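PDB 2Z6V: putative uncharacterized protein from Mycobacterium avium, which is the sulfotransferase STF9, which probably transfers a sulfuryl group to an acceptor that has not been established. Local coordinates for residues D191-K200 / D222-Y233. Numbering follows the deposited sequence.
Sequences DMFIHNQDFK and DMSSTYEYQKRY. With PLM (palmitic acid), chain C.
Helix 224-238 meets the imidazole of His195 over one face and along its edge. CG2 of Thr226 lies over one face of the imidazole in a CH-pi contact, 3.6 Å from the ring centroid. The ring edge points at the face of Tyr227 in a T-shaped pair, with the planes at 76°. NE2 donates to OE1 of Gln230 at 2.8 Å. The acceptor is near the imidazole plane, but the donor stands above the carbonyl plane and misses the lone pairs. Both Tyr227 and Asp191 bond to His252, which ties this cluster to the loop beyond strand 244-248.

Ile194 packs further along the helix. Its CG1 sits over the face of Tyr233, 3.7 Å from the ring centroid. Gln197 reaches the same helix with its amide. OE1 accepts from OH of Tyr229 at 2.8 Å, while NE2 bonds to the backbone O of Phe193 and only weakly to OH of Tyr233, which also bonds to the backbone O of Gln139. Having both ends bonded sets which way round the amide lies.

At the start of the helix the contact turns to hydrogen bonds made by charged side chains. OD2 of Asp198 accepts from OG1 of Thr226 at 2.8 Å on its anti lone pair and from OG of Ser225 on the syn side. OD1 of Asp198 turns to Arg87 and Ser50. The extended chain of Lys200 brings NZ to OG of Ser225 and to the backbone O of Asp222, each 2.8 Å away. Asp222 itself caps the helix through N of Ser224.

The contact joins helix 192-195 and the 3-10 segment 196-198 to helix 224-238 within the sulfotransferase fold. OG of Ser225 takes a bond from Lys200 and gives one to Asp198, which, with Arg87 on the other carboxylate oxygen, would tend to keep both side chains charged.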
# COMPACT_ATOMS: atom_id res chain seq x y z
N ASP A 191 -3.44 -1.37 -1.27
CA ASP A 191 -4.45 -0.54 -1.90
C ASP A 191 -3.80 0.76 -2.33
O ASP A 191 -4.39 1.57 -3.05
CB ASP A 191 -5.61 -0.26 -0.95
CG ASP A 191 -6.32 -1.52 -0.49
OD1 ASP A 191 -6.41 -2.47 -1.30
OD2 ASP A 191 -6.79 -1.56 0.67
N MET A 192 -2.55 0.94 -1.90
CA MET A 192 -1.78 2.13 -2.23
C MET A 192 -1.72 2.30 -3.74
O MET A 192 -1.79 3.42 -4.24
CB MET A 192 -0.37 2.01 -1.67
CG MET A 192 0.53 3.21 -1.92
SD MET A 192 -0.17 4.75 -1.29
CE MET A 192 0.20 4.65 0.41
N PHE A 193 -1.63 1.19 -4.46
CA PHE A 193 -1.55 1.25 -5.91
C PHE A 193 -2.87 1.45 -6.63
O PHE A 193 -2.93 1.37 -7.86
CB PHE A 193 -0.79 0.03 -6.42
CG PHE A 193 0.54 -0.11 -5.77
CD1 PHE A 193 1.51 0.87 -5.96
CD2 PHE A 193 0.79 -1.14 -4.86
CE1 PHE A 193 2.70 0.84 -5.24
CE2 PHE A 193 1.97 -1.18 -4.14
CZ PHE A 193 2.93 -0.19 -4.32
N ILE A 194 -3.93 1.68 -5.86
CA ILE A 194 -5.23 2.01 -6.41
C ILE A 194 -5.32 3.50 -6.07
O ILE A 194 -5.61 4.33 -6.92
CB ILE A 194 -6.40 1.27 -5.72
CG1 ILE A 194 -6.59 -0.11 -6.35
CG2 ILE A 194 -7.69 2.08 -5.87
CD1 ILE A 194 -7.65 -0.91 -5.65
N HIS A 195 -5.01 3.80 -4.81
CA HIS A 195 -5.03 5.15 -4.28
C HIS A 195 -4.13 6.16 -5.02
O HIS A 195 -4.53 7.28 -5.26
CB HIS A 195 -4.64 5.14 -2.79
CG HIS A 195 -5.71 4.59 -1.89
ND1 HIS A 195 -5.77 4.89 -0.54
CD2 HIS A 195 -6.73 3.74 -2.13
CE1 HIS A 195 -6.79 4.25 0.01
NE2 HIS A 195 -7.39 3.54 -0.93
N ASN A 196 -2.90 5.76 -5.35
CA ASN A 196 -2.01 6.68 -6.04
C ASN A 196 -2.60 7.13 -7.37
O ASN A 196 -2.16 8.12 -7.96
CB ASN A 196 -0.63 6.05 -6.22
CG ASN A 196 -0.62 4.93 -7.24
OD1 ASN A 196 -1.68 4.44 -7.65
ND2 ASN A 196 0.57 4.51 -7.66
N GLN A 197 -3.62 6.41 -7.85
CA GLN A 197 -4.28 6.76 -9.11
C GLN A 197 -5.19 7.97 -8.91
O GLN A 197 -5.78 8.49 -9.87
CB GLN A 197 -5.10 5.58 -9.64
CG GLN A 197 -4.27 4.42 -10.17
CD GLN A 197 -5.11 3.20 -10.48
OE1 GLN A 197 -6.15 3.29 -11.12
NE2 GLN A 197 -4.65 2.04 -10.02
N ASP A 198 -5.33 8.41 -7.67
CA ASP A 198 -6.13 9.59 -7.37
C ASP A 198 -5.18 10.61 -6.77
O ASP A 198 -5.58 11.65 -6.26
CB ASP A 198 -7.26 9.26 -6.40
CG ASP A 198 -8.20 10.44 -6.17
OD1 ASP A 198 -8.68 11.03 -7.18
OD2 ASP A 198 -8.46 10.78 -5.00
N PHE A 199 -3.89 10.28 -6.84
CA PHE A 199 -2.83 11.13 -6.33
C PHE A 199 -3.02 11.63 -4.90
O PHE A 199 -2.77 12.79 -4.57
CB PHE A 199 -2.58 12.28 -7.31
CG PHE A 199 -2.19 11.80 -8.67
CD1 PHE A 199 -3.15 11.60 -9.66
CD2 PHE A 199 -0.87 11.43 -8.94
CE1 PHE A 199 -2.80 11.04 -10.89
CE2 PHE A 199 -0.51 10.87 -10.16
CZ PHE A 199 -1.47 10.67 -11.14
N LYS A 200 -3.48 10.70 -4.06
CA LYS A 200 -3.70 10.92 -2.63
C LYS A 200 -3.29 9.60 -1.97
O LYS A 200 -4.12 8.86 -1.42
CB LYS A 200 -5.17 11.22 -2.35
CG LYS A 200 -5.65 12.54 -2.91
CD LYS A 200 -7.08 12.79 -2.49
CE LYS A 200 -7.65 14.04 -3.12
NZ LYS A 200 -9.11 14.08 -2.87
N ASP A 222 -8.87 15.70 1.18
CA ASP A 222 -10.15 15.09 1.52
C ASP A 222 -9.98 13.70 0.95
O ASP A 222 -9.86 13.53 -0.27
CB ASP A 222 -11.28 15.81 0.79
CG ASP A 222 -12.64 15.24 1.13
OD1 ASP A 222 -12.80 14.01 1.10
OD2 ASP A 222 -13.55 16.04 1.43
N MET A 223 -9.97 12.69 1.80
CA MET A 223 -9.76 11.33 1.33
C MET A 223 -10.98 10.57 0.79
O MET A 223 -10.85 9.43 0.33
CB MET A 223 -9.08 10.52 2.43
CG MET A 223 -7.72 11.08 2.86
SD MET A 223 -6.51 11.14 1.51
CE MET A 223 -6.37 9.39 1.13
N SER A 224 -12.14 11.20 0.80
CA SER A 224 -13.35 10.54 0.33
C SER A 224 -13.31 10.13 -1.14
O SER A 224 -13.70 9.02 -1.48
CB SER A 224 -14.59 11.41 0.61
OG SER A 224 -14.60 12.59 -0.17
N SER A 225 -12.85 11.02 -2.01
CA SER A 225 -12.79 10.69 -3.43
C SER A 225 -11.98 9.41 -3.64
O SER A 225 -12.33 8.57 -4.47
CB SER A 225 -12.15 11.84 -4.22
OG SER A 225 -10.83 12.11 -3.77
N THR A 226 -10.91 9.27 -2.87
CA THR A 226 -10.02 8.13 -2.98
C THR A 226 -10.66 6.81 -2.55
O THR A 226 -10.62 5.83 -3.29
CB THR A 226 -8.76 8.35 -2.14
OG1 THR A 226 -8.21 9.64 -2.44
CG2 THR A 226 -7.74 7.26 -2.43
N TYR A 227 -11.23 6.79 -1.35
CA TYR A 227 -11.86 5.56 -0.90
C TYR A 227 -13.06 5.22 -1.75
O TYR A 227 -13.34 4.04 -1.98
CB TYR A 227 -12.23 5.65 0.59
CG TYR A 227 -11.04 5.37 1.48
CD1 TYR A 227 -10.15 6.38 1.81
CD2 TYR A 227 -10.75 4.07 1.89
CE1 TYR A 227 -8.98 6.10 2.53
CE2 TYR A 227 -9.59 3.77 2.60
CZ TYR A 227 -8.71 4.79 2.92
OH TYR A 227 -7.55 4.51 3.60
N GLU A 228 -13.76 6.24 -2.24
CA GLU A 228 -14.92 5.99 -3.09
C GLU A 228 -14.44 5.39 -4.39
O GLU A 228 -15.12 4.55 -4.99
CB GLU A 228 -15.68 7.29 -3.36
CG GLU A 228 -16.68 7.64 -2.27
CD GLU A 228 -17.00 9.11 -2.25
OE1 GLU A 228 -17.14 9.70 -3.35
OE2 GLU A 228 -17.11 9.68 -1.13
N TYR A 229 -13.25 5.80 -4.82
CA TYR A 229 -12.66 5.27 -6.03
C TYR A 229 -12.27 3.80 -5.78
O TYR A 229 -12.50 2.92 -6.62
CB TYR A 229 -11.42 6.08 -6.43
CG TYR A 229 -10.72 5.54 -7.66
CD1 TYR A 229 -11.39 5.41 -8.88
CD2 TYR A 229 -9.38 5.12 -7.60
CE1 TYR A 229 -10.76 4.86 -9.99
CE2 TYR A 229 -8.75 4.58 -8.71
CZ TYR A 229 -9.44 4.45 -9.90
OH TYR A 229 -8.83 3.90 -11.01
N GLN A 230 -11.68 3.53 -4.62
CA GLN A 230 -11.29 2.16 -4.33
C GLN A 230 -12.47 1.21 -4.44
O GLN A 230 -12.35 0.14 -5.03
CB GLN A 230 -10.66 2.03 -2.95
CG GLN A 230 -10.03 0.68 -2.74
CD GLN A 230 -9.50 0.48 -1.35
OE1 GLN A 230 -9.22 1.44 -0.64
NE2 GLN A 230 -9.35 -0.79 -0.95
N LYS A 231 -13.61 1.60 -3.87
CA LYS A 231 -14.80 0.75 -3.92
C LYS A 231 -15.22 0.45 -5.36
O LYS A 231 -15.53 -0.70 -5.70
CB LYS A 231 -15.95 1.41 -3.15
CG LYS A 231 -17.28 0.67 -3.27
CD LYS A 231 -18.21 1.00 -2.11
CE LYS A 231 -19.49 0.19 -2.18
NZ LYS A 231 -20.11 -0.04 -0.84
N ARG A 232 -15.22 1.46 -6.22
CA ARG A 232 -15.59 1.28 -7.62
C ARG A 232 -14.59 0.33 -8.29
O ARG A 232 -14.96 -0.56 -9.06
CB ARG A 232 -15.59 2.62 -8.36
CG ARG A 232 -16.77 3.53 -8.05
CD ARG A 232 -16.74 4.77 -8.91
NE ARG A 232 -16.35 5.95 -8.14
CZ ARG A 232 -15.33 6.74 -8.44
NH1 ARG A 232 -14.60 6.48 -9.51
NH2 ARG A 232 -15.05 7.78 -7.68
N TYR A 233 -13.31 0.53 -7.97
CA TYR A 233 -12.24 -0.30 -8.50
C TYR A 233 -12.52 -1.74 -8.11
O TYR A 233 -12.51 -2.64 -8.96
CB TYR A 233 -10.91 0.13 -7.89
CG TYR A 233 -9.69 -0.14 -8.74
CD1 TYR A 233 -9.14 0.88 -9.53
CD2 TYR A 233 -9.06 -1.37 -8.71
CE1 TYR A 233 -7.97 0.67 -10.26
CE2 TYR A 233 -7.88 -1.60 -9.44
CZ TYR A 233 -7.34 -0.57 -10.21
OH TYR A 233 -6.17 -0.75 -10.93
C1 PLM C . 6.44 7.97 1.89
O1 PLM C . 6.67 9.06 2.47
O2 PLM C . 6.15 7.83 0.68
C2 PLM C . 6.53 6.70 2.73
C3 PLM C . 5.73 6.83 4.03
C4 PLM C . 5.69 5.53 4.83
C5 PLM C . 5.01 4.40 4.04
C6 PLM C . 5.97 3.76 3.03
C7 PLM C . 5.20 2.87 2.05
C8 PLM C . 4.42 3.73 1.06
C9 PLM C . 3.04 3.11 0.79
CA PLM C . 3.16 1.64 0.41
CB PLM C . 1.83 0.90 0.63
CC PLM C . 1.38 1.07 2.08
CD PLM C . 0.71 2.43 2.28
CE PLM C . 0.70 2.87 3.75
CF PLM C . 2.14 3.10 4.23
CG PLM C . 2.18 3.67 5.65
O HOH W 1 -8.70 17.11 -1.28